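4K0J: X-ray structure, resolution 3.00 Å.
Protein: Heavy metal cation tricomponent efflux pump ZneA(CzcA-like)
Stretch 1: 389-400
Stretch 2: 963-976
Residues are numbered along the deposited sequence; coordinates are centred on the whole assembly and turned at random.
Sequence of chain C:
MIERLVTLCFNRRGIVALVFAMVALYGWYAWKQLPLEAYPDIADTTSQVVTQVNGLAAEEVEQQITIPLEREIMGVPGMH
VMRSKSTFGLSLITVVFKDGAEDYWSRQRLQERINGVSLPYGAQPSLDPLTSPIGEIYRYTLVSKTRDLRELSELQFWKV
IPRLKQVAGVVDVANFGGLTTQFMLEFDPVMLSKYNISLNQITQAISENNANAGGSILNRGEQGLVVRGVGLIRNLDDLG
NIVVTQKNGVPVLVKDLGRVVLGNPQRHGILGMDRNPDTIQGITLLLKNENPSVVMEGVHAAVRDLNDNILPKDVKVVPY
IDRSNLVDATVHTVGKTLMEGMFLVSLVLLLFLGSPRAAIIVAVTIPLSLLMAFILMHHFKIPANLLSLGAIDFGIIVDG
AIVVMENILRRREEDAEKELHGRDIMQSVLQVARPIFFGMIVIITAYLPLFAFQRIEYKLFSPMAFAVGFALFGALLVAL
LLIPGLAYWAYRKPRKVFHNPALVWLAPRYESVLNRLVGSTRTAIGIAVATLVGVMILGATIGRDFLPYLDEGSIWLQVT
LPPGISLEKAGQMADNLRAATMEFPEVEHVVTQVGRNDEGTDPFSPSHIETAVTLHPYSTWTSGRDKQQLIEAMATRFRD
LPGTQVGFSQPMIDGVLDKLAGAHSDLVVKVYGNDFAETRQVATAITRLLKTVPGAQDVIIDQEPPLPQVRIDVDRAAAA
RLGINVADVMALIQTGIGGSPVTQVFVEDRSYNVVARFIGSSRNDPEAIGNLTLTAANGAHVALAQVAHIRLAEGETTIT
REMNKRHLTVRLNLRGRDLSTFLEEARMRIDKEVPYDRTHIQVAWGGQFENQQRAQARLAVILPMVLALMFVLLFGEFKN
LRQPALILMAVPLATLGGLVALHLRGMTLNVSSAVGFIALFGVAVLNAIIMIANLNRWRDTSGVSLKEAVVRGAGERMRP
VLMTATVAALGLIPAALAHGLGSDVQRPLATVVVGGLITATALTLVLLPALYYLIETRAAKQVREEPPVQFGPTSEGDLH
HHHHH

Stretch 1 389-400: LGAIDFGIIVDG
Stretch 2, residues 963-976: MTATVAALGLIPAA

Membrane segments far apart in sequence often pack through glycine and alanine, whose small size lets backbones approach until CA-H groups meet carbonyl oxygens. Residues 389-400 and 963-976 of the efflux pump ZneA illustrate this: they run antiparallel, bury 461 Å² in total, and share no conventional hydrogen bond. In the register, Ala 391 CA lies 6.5 Å from Ala 975 CA. Asp 393 CA lies 5.0 Å from Gly 971 CA. Gly 395 CA lies 4.0 Å from Ala 968 CA, and Asp 399 CA lies 5.4 Å from Thr 964 CA.

Stretch 1 opens with a type I turn from Leu 389 to Ile 392. Gly 390 O lies 4.1 Å from Ala 975 CB. The CA-to-CB bond of Ile 392 (chi1 m, chi2 m) points away, but its backbone O lies 3.6 Å from CD2 of Leu 972 (m, t).

Asp 393 (phi/psi -83/-27, chi1 t) is the most covered residue. Its CB points sideways while the carboxylate comes nearer, placing OD1 3.4 Å from Leu 972 CG. Asp 393 OD1 and Ala 968 O are both acceptors, so their 2.8 Å approach is not a hydrogen bond. Asp 393 O receives Gly 971 CA at 3.4 Å, nearly linearly through hydrogen (162°).

Phe 394 adopts phi/psi 60/-59, its ring leading away. Gly 395 (-69/2) then sets its CA 3.2 Å from Val 967 O in a CA-H...O contact with an angle of 171° at the hydrogen. Ideal CB atoms would clash with Val 967 O at Gly 395 and with Asp 393 O at Gly 971, so glycine suits both places.

Beyond, Ile 396 CG1 meets Ala 968 CB at 4.4 Å, and Val 398 CG2 (m) meets Val 967 CG2 (m) at 4.1 Å. The CA-to-CB bond of Asp 399 (chi1 m) points toward the other stretch's helix, with OD1 3.2 Å from Val 967 CG2 and OD2 3.3 Å from CB of Thr 964 (p).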

# COMPACT_ATOMS: atom_id res chain seq x y z
N LEU C 389 6.22 -25.16 19.32
CA LEU C 389 7.37 -25.12 20.22
C LEU C 389 7.27 -26.21 21.28
O LEU C 389 8.26 -26.58 21.90
CB LEU C 389 7.49 -23.76 20.90
CG LEU C 389 8.57 -22.86 20.31
CD1 LEU C 389 8.32 -22.62 18.83
CD2 LEU C 389 8.66 -21.55 21.07
N GLY C 390 6.06 -26.73 21.48
CA GLY C 390 5.88 -27.84 22.38
C GLY C 390 6.49 -29.08 21.77
O GLY C 390 6.89 -30.00 22.48
N ALA C 391 6.59 -29.08 20.45
CA ALA C 391 7.07 -30.25 19.72
C ALA C 391 8.57 -30.21 19.43
O ALA C 391 9.04 -30.85 18.49
CB ALA C 391 6.28 -30.43 18.44
N ILE C 392 9.32 -29.47 20.24
CA ILE C 392 10.77 -29.45 20.12
C ILE C 392 11.33 -30.64 20.89
O ILE C 392 10.83 -30.98 21.96
CB ILE C 392 11.37 -28.13 20.66
CG1 ILE C 392 10.69 -26.93 20.00
CG2 ILE C 392 12.87 -28.08 20.41
CD1 ILE C 392 10.79 -26.93 18.49
N ASP C 393 12.36 -31.27 20.34
CA ASP C 393 12.88 -32.52 20.89
C ASP C 393 13.84 -32.30 22.05
O ASP C 393 13.98 -33.16 22.92
CB ASP C 393 13.55 -33.33 19.79
CG ASP C 393 13.62 -34.82 20.10
OD1 ASP C 393 13.57 -35.19 21.29
OD2 ASP C 393 13.74 -35.61 19.14
N PHE C 394 14.52 -31.16 22.06
CA PHE C 394 15.56 -30.87 23.06
C PHE C 394 16.71 -31.87 23.02
O PHE C 394 17.86 -31.51 22.81
CB PHE C 394 14.98 -30.78 24.47
CG PHE C 394 14.37 -29.45 24.80
CD1 PHE C 394 13.62 -29.28 25.94
CD2 PHE C 394 14.56 -28.37 23.96
CE1 PHE C 394 13.06 -28.06 26.25
CE2 PHE C 394 14.01 -27.14 24.26
CZ PHE C 394 13.25 -26.99 25.40
N GLY C 395 16.38 -33.15 23.22
CA GLY C 395 17.37 -34.21 23.16
C GLY C 395 17.90 -34.44 21.76
O GLY C 395 18.71 -35.34 21.54
N ILE C 396 17.44 -33.65 20.80
CA ILE C 396 17.95 -33.72 19.43
C ILE C 396 18.86 -32.53 19.17
O ILE C 396 19.56 -32.47 18.15
CB ILE C 396 16.80 -33.74 18.40
CG1 ILE C 396 17.19 -34.54 17.16
CG2 ILE C 396 16.40 -32.32 18.02
CD1 ILE C 396 16.09 -34.64 16.13
N ILE C 397 18.86 -31.59 20.11
CA ILE C 397 19.71 -30.41 20.03
C ILE C 397 21.10 -30.70 20.56
O ILE C 397 22.11 -30.25 20.02
CB ILE C 397 19.12 -29.24 20.85
CG1 ILE C 397 17.63 -29.06 20.55
CG2 ILE C 397 19.88 -27.95 20.58
CD1 ILE C 397 16.99 -27.94 21.34
N VAL C 398 21.16 -31.48 21.64
CA VAL C 398 22.41 -31.74 22.34
C VAL C 398 23.24 -32.83 21.69
O VAL C 398 24.41 -33.02 22.03
CB VAL C 398 22.14 -32.14 23.80
CG1 VAL C 398 21.41 -31.03 24.51
CG2 VAL C 398 21.34 -33.43 23.85
N ASP C 399 22.65 -33.55 20.74
CA ASP C 399 23.36 -34.61 20.03
C ASP C 399 24.58 -34.08 19.29
O ASP C 399 25.50 -34.83 18.97
CB ASP C 399 22.42 -35.35 19.08
CG ASP C 399 21.41 -36.20 19.81
OD1 ASP C 399 21.31 -36.05 21.05
OD2 ASP C 399 20.72 -37.00 19.16
N GLY C 400 24.57 -32.78 19.00
CA GLY C 400 25.73 -32.14 18.43
C GLY C 400 26.80 -31.98 19.48
O GLY C 400 27.99 -31.88 19.16
N MET C 963 23.34 -43.02 23.53
CA MET C 963 23.10 -41.80 24.29
C MET C 963 22.24 -40.83 23.49
O MET C 963 21.21 -40.35 23.97
CB MET C 963 24.43 -41.15 24.68
CG MET C 963 24.39 -40.35 25.97
SD MET C 963 26.04 -39.99 26.61
CE MET C 963 26.75 -39.10 25.24
N THR C 964 22.67 -40.56 22.26
CA THR C 964 21.93 -39.69 21.35
C THR C 964 20.51 -40.23 21.14
O THR C 964 19.53 -39.49 21.25
CB THR C 964 22.62 -39.59 19.98
OG1 THR C 964 22.80 -40.90 19.44
CG2 THR C 964 23.97 -38.91 20.11
N ALA C 965 20.43 -41.52 20.83
CA ALA C 965 19.16 -42.18 20.54
C ALA C 965 18.25 -42.24 21.77
O ALA C 965 17.07 -42.55 21.65
CB ALA C 965 19.40 -43.57 20.00
N THR C 966 18.81 -41.96 22.94
CA THR C 966 18.01 -41.92 24.15
C THR C 966 17.50 -40.52 24.44
O THR C 966 16.30 -40.32 24.63
CB THR C 966 18.79 -42.44 25.37
OG1 THR C 966 19.17 -43.80 25.14
CG2 THR C 966 17.92 -42.37 26.61
N VAL C 967 18.40 -39.54 24.48
CA VAL C 967 17.98 -38.17 24.74
C VAL C 967 17.00 -37.68 23.68
O VAL C 967 16.03 -36.99 24.00
CB VAL C 967 19.17 -37.19 24.85
CG1 VAL C 967 19.89 -37.38 26.17
CG2 VAL C 967 20.12 -37.39 23.68
N ALA C 968 17.25 -38.04 22.43
CA ALA C 968 16.36 -37.63 21.35
C ALA C 968 15.02 -38.35 21.43
O ALA C 968 14.05 -37.93 20.80
CB ALA C 968 17.02 -37.85 20.00
N ALA C 969 14.96 -39.42 22.21
CA ALA C 969 13.74 -40.22 22.30
C ALA C 969 13.05 -40.11 23.65
O ALA C 969 12.05 -40.78 23.89
CB ALA C 969 14.04 -41.67 21.98
N LEU C 970 13.59 -39.27 24.53
CA LEU C 970 12.96 -39.03 25.82
C LEU C 970 12.49 -37.59 25.96
O LEU C 970 11.73 -37.26 26.87
CB LEU C 970 13.90 -39.39 26.98
CG LEU C 970 14.14 -40.89 27.22
CD1 LEU C 970 14.62 -41.13 28.63
CD2 LEU C 970 12.89 -41.70 26.93
N GLY C 971 12.93 -36.74 25.04
CA GLY C 971 12.49 -35.37 25.02
C GLY C 971 11.07 -35.27 24.49
O GLY C 971 10.37 -34.29 24.74
N LEU C 972 10.65 -36.29 23.75
CA LEU C 972 9.34 -36.27 23.11
C LEU C 972 8.32 -37.17 23.80
O LEU C 972 7.13 -37.14 23.46
CB LEU C 972 9.48 -36.63 21.63
CG LEU C 972 10.25 -35.56 20.86
CD1 LEU C 972 10.33 -35.90 19.39
CD2 LEU C 972 9.60 -34.20 21.06
N ILE C 973 8.78 -37.96 24.76
CA ILE C 973 7.86 -38.72 25.61
C ILE C 973 6.83 -37.85 26.34
O ILE C 973 5.64 -38.17 26.34
CB ILE C 973 8.61 -39.65 26.60
CG1 ILE C 973 9.03 -40.95 25.89
CG2 ILE C 973 7.75 -39.97 27.81
CD1 ILE C 973 9.36 -42.09 26.83
N PRO C 974 7.27 -36.73 26.96
CA PRO C 974 6.24 -35.88 27.57
C PRO C 974 5.33 -35.24 26.53
O PRO C 974 4.16 -34.98 26.82
CB PRO C 974 7.06 -34.80 28.28
CG PRO C 974 8.34 -34.77 27.55
CD PRO C 974 8.62 -36.19 27.19
N ALA C 975 5.85 -35.01 25.33
CA ALA C 975 5.05 -34.45 24.25
C ALA C 975 4.07 -35.49 23.73
O ALA C 975 3.12 -35.16 23.01
CB ALA C 975 5.95 -33.94 23.13
N ALA C 976 4.30 -36.75 24.09
CA ALA C 976 3.39 -37.82 23.74
C ALA C 976 2.26 -37.93 24.76
O ALA C 976 1.51 -38.91 24.77
CB ALA C 976 4.13 -39.14 23.63